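Local coordinates for protein squalene synthase HpnC (PDB 4HD1) that probably joins two prenyl diphosphates head to head on the route to squalene, as squalene/phytoene synthase family enzymes do, at residues A67-Y72 with A112-Q117; C99-E104 with G140-G145. All coordinates share one frame; numbering follows the deposited sequence.

Interaction 1. Residues A67-Y72 with A112-Q117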
loop_
_atom_site.group_PDB
_atom_site.type_symbol
_atom_site.label_atom_id
_atom_site.label_comp_id
_atom_site.label_asym_id
_atom_site.label_seq_id
_atom_site.Cartn_x
_atom_site.Cartn_y
_atom_site.Cartn_z
ATOM N N ALA A 67 -0.302 12.561 18.009
ATOM C CA ALA A 67 0.975 13.039 18.542
ATOM C C ALA A 67 2.127 12.116 18.145
ATOM O O ALA A 67 3.211 12.590 17.790
ATOM C CB ALA A 67 0.901 13.195 20.055
ATOM N N ALA A 68 1.879 10.806 18.197
ATOM C CA ALA A 68 2.852 9.795 17.772
ATOM C C ALA A 68 3.200 9.953 16.290
ATOM O O ALA A 68 4.377 9.925 15.913
ATOM C CB ALA A 68 2.324 8.391 18.058
ATOM N N LEU A 69 2.171 10.137 15.464
ATOM C CA LEU A 69 2.338 10.329 14.026
ATOM C C LEU A 69 3.059 11.631 13.710
ATOM O O LEU A 69 3.875 11.675 12.787
ATOM C CB LEU A 69 0.989 10.292 13.303
ATOM C CG LEU A 69 0.280 8.945 13.149
ATOM C CD1 LEU A 69 -1.103 9.182 12.577
ATOM C CD2 LEU A 69 1.065 7.976 12.274
ATOM N N ASP A 70 2.750 12.680 14.475
ATOM C CA ASP A 70 3.444 13.965 14.363
ATOM C C ASP A 70 4.933 13.823 14.669
ATOM O O ASP A 70 5.769 14.400 13.975
ATOM C CB ASP A 70 2.820 15.014 15.294
ATOM C CG ASP A 70 1.485 15.546 14.784
ATOM O OD1 ASP A 70 0.941 15.011 13.787
ATOM O OD2 ASP A 70 0.971 16.508 15.395
ATOM N N ALA A 71 5.258 13.053 15.707
ATOM C CA ALA A 71 6.648 12.794 16.067
ATOM C C ALA A 71 7.324 11.952 14.990
ATOM O O ALA A 71 8.506 12.145 14.688
ATOM C CB ALA A 71 6.734 12.105 17.420
ATOM N N TYR A 72 6.563 11.027 14.408
ATOM C CA TYR A 72 7.075 10.148 13.360
ATOM C C TYR A 72 7.327 10.949 12.085
ATOM O O TYR A 72 8.287 10.690 11.354
ATOM C CB TYR A 72 6.095 9.006 13.108
ATOM C CG TYR A 72 6.688 7.801 12.415
ATOM C CD1 TYR A 72 7.465 6.874 13.114
ATOM C CD2 TYR A 72 6.449 7.571 11.058
ATOM C CE1 TYR A 72 7.997 5.759 12.477
ATOM C CE2 TYR A 72 6.977 6.461 10.412
ATOM C CZ TYR A 72 7.747 5.560 11.123
ATOM O OH TYR A 72 8.259 4.464 10.467
ATOM N N ALA A 112 -2.213 8.631 5.568
ATOM C CA ALA A 112 -3.129 7.498 5.387
ATOM C C ALA A 112 -3.657 6.982 6.722
ATOM O O ALA A 112 -4.833 6.645 6.845
ATOM C CB ALA A 112 -2.453 6.373 4.620
ATOM N N ASN A 113 -2.771 6.928 7.711
ATOM C CA ASN A 113 -3.123 6.534 9.068
ATOM C C ASN A 113 -4.136 7.508 9.700
ATOM O O ASN A 113 -5.090 7.076 10.351
ATOM C CB ASN A 113 -1.849 6.413 9.913
ATOM C CG ASN A 113 -2.099 5.806 11.281
ATOM O OD1 ASN A 113 -2.773 6.394 12.130
ATOM N ND2 ASN A 113 -1.529 4.630 11.510
ATOM N N ARG A 114 -3.940 8.811 9.488
ATOM C CA ARG A 114 -4.889 9.826 9.967
ATOM C C ARG A 114 -6.240 9.707 9.261
ATOM O O ARG A 114 -7.280 9.936 9.879
ATOM C CB ARG A 114 -4.344 11.244 9.787
ATOM C CG ARG A 114 -3.016 11.511 10.477
ATOM C CD ARG A 114 -2.623 12.978 10.369
ATOM N NE ARG A 114 -1.289 13.230 10.915
ATOM C CZ ARG A 114 -0.206 13.488 10.182
ATOM N NH1 ARG A 114 -0.279 13.542 8.853
ATOM N NH2 ARG A 114 0.958 13.699 10.780
ATOM N N ARG A 115 -6.219 9.354 7.971
ATOM C CA ARG A 115 -7.449 9.156 7.195
ATOM C C ARG A 115 -8.233 7.965 7.730
ATOM O O ARG A 115 -9.457 8.017 7.825
ATOM C CB ARG A 115 -7.158 8.946 5.702
ATOM C CG ARG A 115 -6.200 9.948 5.088
ATOM C CD ARG A 115 -6.857 11.279 4.800
ATOM N NE ARG A 115 -7.407 11.286 3.449
ATOM C CZ ARG A 115 -7.361 12.331 2.634
ATOM N NH1 ARG A 115 -6.782 13.459 3.023
ATOM N NH2 ARG A 115 -7.886 12.243 1.427
ATOM N N ASP A 116 -7.515 6.900 8.084
ATOM C CA ASP A 116 -8.124 5.697 8.645
ATOM C C ASP A 116 -8.742 5.964 10.021
ATOM O O ASP A 116 -9.731 5.332 10.378
ATOM C CB ASP A 116 -7.092 4.570 8.730
ATOM C CG ASP A 116 -7.619 3.235 8.204
ATOM O OD1 ASP A 116 -8.356 3.207 7.191
ATOM O OD2 ASP A 116 -7.266 2.195 8.797
ATOM N N GLN A 117 -8.166 6.896 10.784
ATOM C CA GLN A 117 -8.707 7.282 12.094
ATOM C C GLN A 117 -10.089 7.909 11.970
ATOM O O GLN A 117 -10.976 7.639 12.783
ATOM C CB GLN A 117 -7.791 8.286 12.801
ATOM C CG GLN A 117 -6.591 7.685 13.514
ATOM C CD GLN A 117 -5.575 8.738 13.943
ATOM O OE1 GLN A 117 -5.895 9.672 14.681
ATOM N NE2 GLN A 117 -4.338 8.586 13.479
#
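In the all-helical fold of the squalene/phytoene synthase family, Leu69 and Asp70 of helix 65-81 meet Asn113, Arg114 and Gln117 of helix 104-118. The two helices run antiparallel, their segment axes at 168° and 11.1 Å apart. At that spacing long side chains bridge the gap. Leu69 does most of the apolar work. Its CD1 lies 3.3 Å from Asn113 OD1 and also touches Arg114 CG. Leu69 and Gln117 reach toward each other tip to tip, with CD1 3.4 Å from Gln117 NE2. The two amides are tied one helical turn apart: Gln117 NE2 donates to Asn113 OD1 at 3.0 Å, in the planes of both amides. With CG anti to the backbone N (chi1 -171°), the Asn113 amide stands beside the Leu69 methyls. Asn113 OD1 also accepts a bond from Arg65, so this oxygen is gripped twice beside the leucine methyl. The Arg114 chain is extended from CG to NE. Its guanidinium also forms salt bridges with Glu73 and Glu111, which probably share its charge with Asp70. In the salt bridge to Asp70, Arg114 NH2 meets Asp70 OD1 at 3.3 Å, with the oxygen tilted 26° from the guanidinium plane.

Interaction 2. Residues C99-E104 with G140-G145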
loop_
_atom_site.group_PDB
_atom_site.type_symbol
_atom_site.label_atom_id
_atom_site.label_comp_id
_atom_site.label_asym_id
_atom_site.label_seq_id
_atom_site.Cartn_x
_atom_site.Cartn_y
_atom_site.Cartn_z
ATOM N N CYS A 99 18.721 7.190 -3.764
ATOM C CA CYS A 99 17.703 6.969 -4.793
ATOM C C CYS A 99 16.988 8.253 -5.195
ATOM O O CYS A 99 16.087 8.228 -6.030
ATOM C CB CYS A 99 16.683 5.931 -4.324
ATOM S SG CYS A 99 17.416 4.339 -3.900
ATOM N N ASN A 100 17.407 9.369 -4.601
ATOM C CA ASN A 100 16.763 10.669 -4.806
ATOM C C ASN A 100 15.234 10.618 -4.662
ATOM O O ASN A 100 14.504 11.046 -5.552
ATOM C CB ASN A 100 17.177 11.283 -6.154
ATOM C CG ASN A 100 16.881 12.772 -6.233
ATOM O OD1 ASN A 100 17.132 13.522 -5.286
ATOM N ND2 ASN A 100 16.342 13.207 -7.364
ATOM N N LEU A 101 14.757 10.087 -3.541
ATOM C CA LEU A 101 13.315 9.935 -3.315
ATOM C C LEU A 101 12.663 11.244 -2.853
ATOM O O LEU A 101 13.225 11.953 -2.025
ATOM C CB LEU A 101 13.033 8.818 -2.302
ATOM C CG LEU A 101 13.578 7.414 -2.597
ATOM C CD1 LEU A 101 13.283 6.479 -1.435
ATOM C CD2 LEU A 101 13.023 6.847 -3.894
ATOM N N PRO A 102 11.480 11.572 -3.402
ATOM C CA PRO A 102 10.757 12.762 -2.944
ATOM C C PRO A 102 10.087 12.529 -1.586
ATOM O O PRO A 102 9.866 11.378 -1.200
ATOM C CB PRO A 102 9.697 12.961 -4.035
ATOM C CG PRO A 102 9.436 11.584 -4.533
ATOM C CD PRO A 102 10.770 10.889 -4.499
HETATM N N MSE A 103 9.761 13.610 -0.884
HETATM C CA MSE A 103 9.174 13.521 0.452
HETATM C C MSE A 103 7.678 13.183 0.460
HETATM O O MSE A 103 7.202 12.493 1.362
HETATM C CB MSE A 103 9.402 14.822 1.207
HETATM C CG MSE A 103 9.580 14.645 2.695
HETATM SE SE MSE A 103 9.463 16.364 3.595
HETATM C CE MSE A 103 10.974 16.207 4.798
ATOM N N GLU A 104 6.949 13.663 -0.544
ATOM C CA GLU A 104 5.486 13.541 -0.570
ATOM C C GLU A 104 4.930 12.123 -0.299
ATOM O O GLU A 104 3.990 11.977 0.483
ATOM C CB GLU A 104 4.901 14.124 -1.868
ATOM C CG GLU A 104 3.382 14.240 -1.856
ATOM C CD GLU A 104 2.790 14.601 -3.209
ATOM O OE1 GLU A 104 3.238 14.057 -4.246
ATOM O OE2 GLU A 104 1.853 15.425 -3.234
ATOM N N GLY A 140 3.979 2.285 -4.510
ATOM C CA GLY A 140 4.313 2.162 -5.922
ATOM C C GLY A 140 5.254 3.250 -6.390
ATOM O O GLY A 140 6.229 2.974 -7.090
ATOM N N ARG A 141 4.978 4.486 -5.984
ATOM C CA ARG A 141 5.822 5.628 -6.348
ATOM C C ARG A 141 7.262 5.520 -5.815
ATOM O O ARG A 141 8.225 5.821 -6.540
ATOM C CB ARG A 141 5.157 6.937 -5.918
ATOM C CG ARG A 141 3.881 7.208 -6.702
ATOM C CD ARG A 141 3.184 8.499 -6.310
ATOM N NE ARG A 141 2.140 8.795 -7.286
ATOM C CZ ARG A 141 1.679 10.010 -7.569
ATOM N NH1 ARG A 141 2.151 11.078 -6.937
ATOM N NH2 ARG A 141 0.738 10.158 -8.492
ATOM N N LEU A 142 7.398 5.076 -4.564
ATOM C CA LEU A 142 8.707 4.846 -3.952
ATOM C C LEU A 142 9.462 3.691 -4.618
ATOM O O LEU A 142 10.679 3.771 -4.800
ATOM C CB LEU A 142 8.575 4.611 -2.440
ATOM C CG LEU A 142 8.041 5.793 -1.620
ATOM C CD1 LEU A 142 7.735 5.389 -0.187
ATOM C CD2 LEU A 142 8.986 6.990 -1.664
ATOM N N VAL A 143 8.739 2.632 -4.980
ATOM C CA VAL A 143 9.323 1.511 -5.716
ATOM C C VAL A 143 9.892 1.972 -7.070
ATOM O O VAL A 143 11.025 1.619 -7.422
ATOM C CB VAL A 143 8.320 0.335 -5.868
ATOM C CG1 VAL A 143 8.773 -0.656 -6.942
ATOM C CG2 VAL A 143 8.130 -0.372 -4.525
ATOM N N LEU A 144 9.124 2.778 -7.808
ATOM C CA LEU A 144 9.621 3.371 -9.056
ATOM C C LEU A 144 10.865 4.199 -8.773
ATOM O O LEU A 144 11.851 4.126 -9.513
ATOM C CB LEU A 144 8.558 4.250 -9.728
ATOM C CG LEU A 144 7.343 3.571 -10.363
ATOM C CD1 LEU A 144 6.359 4.628 -10.849
ATOM C CD2 LEU A 144 7.773 2.654 -11.504
ATOM N N GLY A 145 10.809 4.972 -7.686
ATOM C CA GLY A 145 11.924 5.807 -7.243
ATOM C C GLY A 145 13.193 5.012 -7.013
ATOM O O GLY A 145 14.283 5.431 -7.436
#
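Leu101 lays its CD2 methyl against the backbone of Gly145. CD2 is 3.6 Å from Gly145 C and 3.7 Å from Gly145 CA. Gly145 carries no side chain, and the methyl rests directly on its backbone. The other methyl, CD1, packs more loosely, 4.3 Å from Leu142 CD2. Nearby, Cys99 CB sits 4.0 Å from Gly145 O. No hydrogen bond joins the two segments.

The segment 99-104 is the connection between helix 87-99 and helix 104-118, and it lies against helix 137-146. The turn that starts it is a Schellman motif. Asn100 leaves the helix with positive phi (48°), and two bonds run back into the last turn. Leu101 then continues in an extended conformation.

At the far end, Glu104 OE1 lies near the plane of the Arg141 guanidinium, at its edge. It is 4.2 Å from Arg141 NH1, beyond a salt bridge. The carboxylate and guanidinium planes are 52° apart. Each charge has a stronger partner outside the two segments: Arg108 for Glu104, and Asp159 for Arg141. Farther out, Phe106 of helix 104-118 touches both Leu101 and Leu142, while Val47 of helix 41-56 packs on Leu142.

How the interactions relate
Helix 104-118 links the two contacts: interaction 1 uses its C-terminal part, and interaction 2 uses the loop leading into it and its first residue. Their centres are 20 Å apart, and their nearest atoms are about 9 Å apart without touching. Interaction 1 is a buried contact between two antiparallel helices. It mixes a leucine with amides and a direct salt bridge. Interaction 2 is partly buried and sets a loop against a helix. Methyl groups and a glycine backbone carry it, and its opposite charges stay beyond salt-bridge distance. Helix 41-56 borders both, through Val54 at interaction 1 and His43, Phe44 and Val47 at interaction 2.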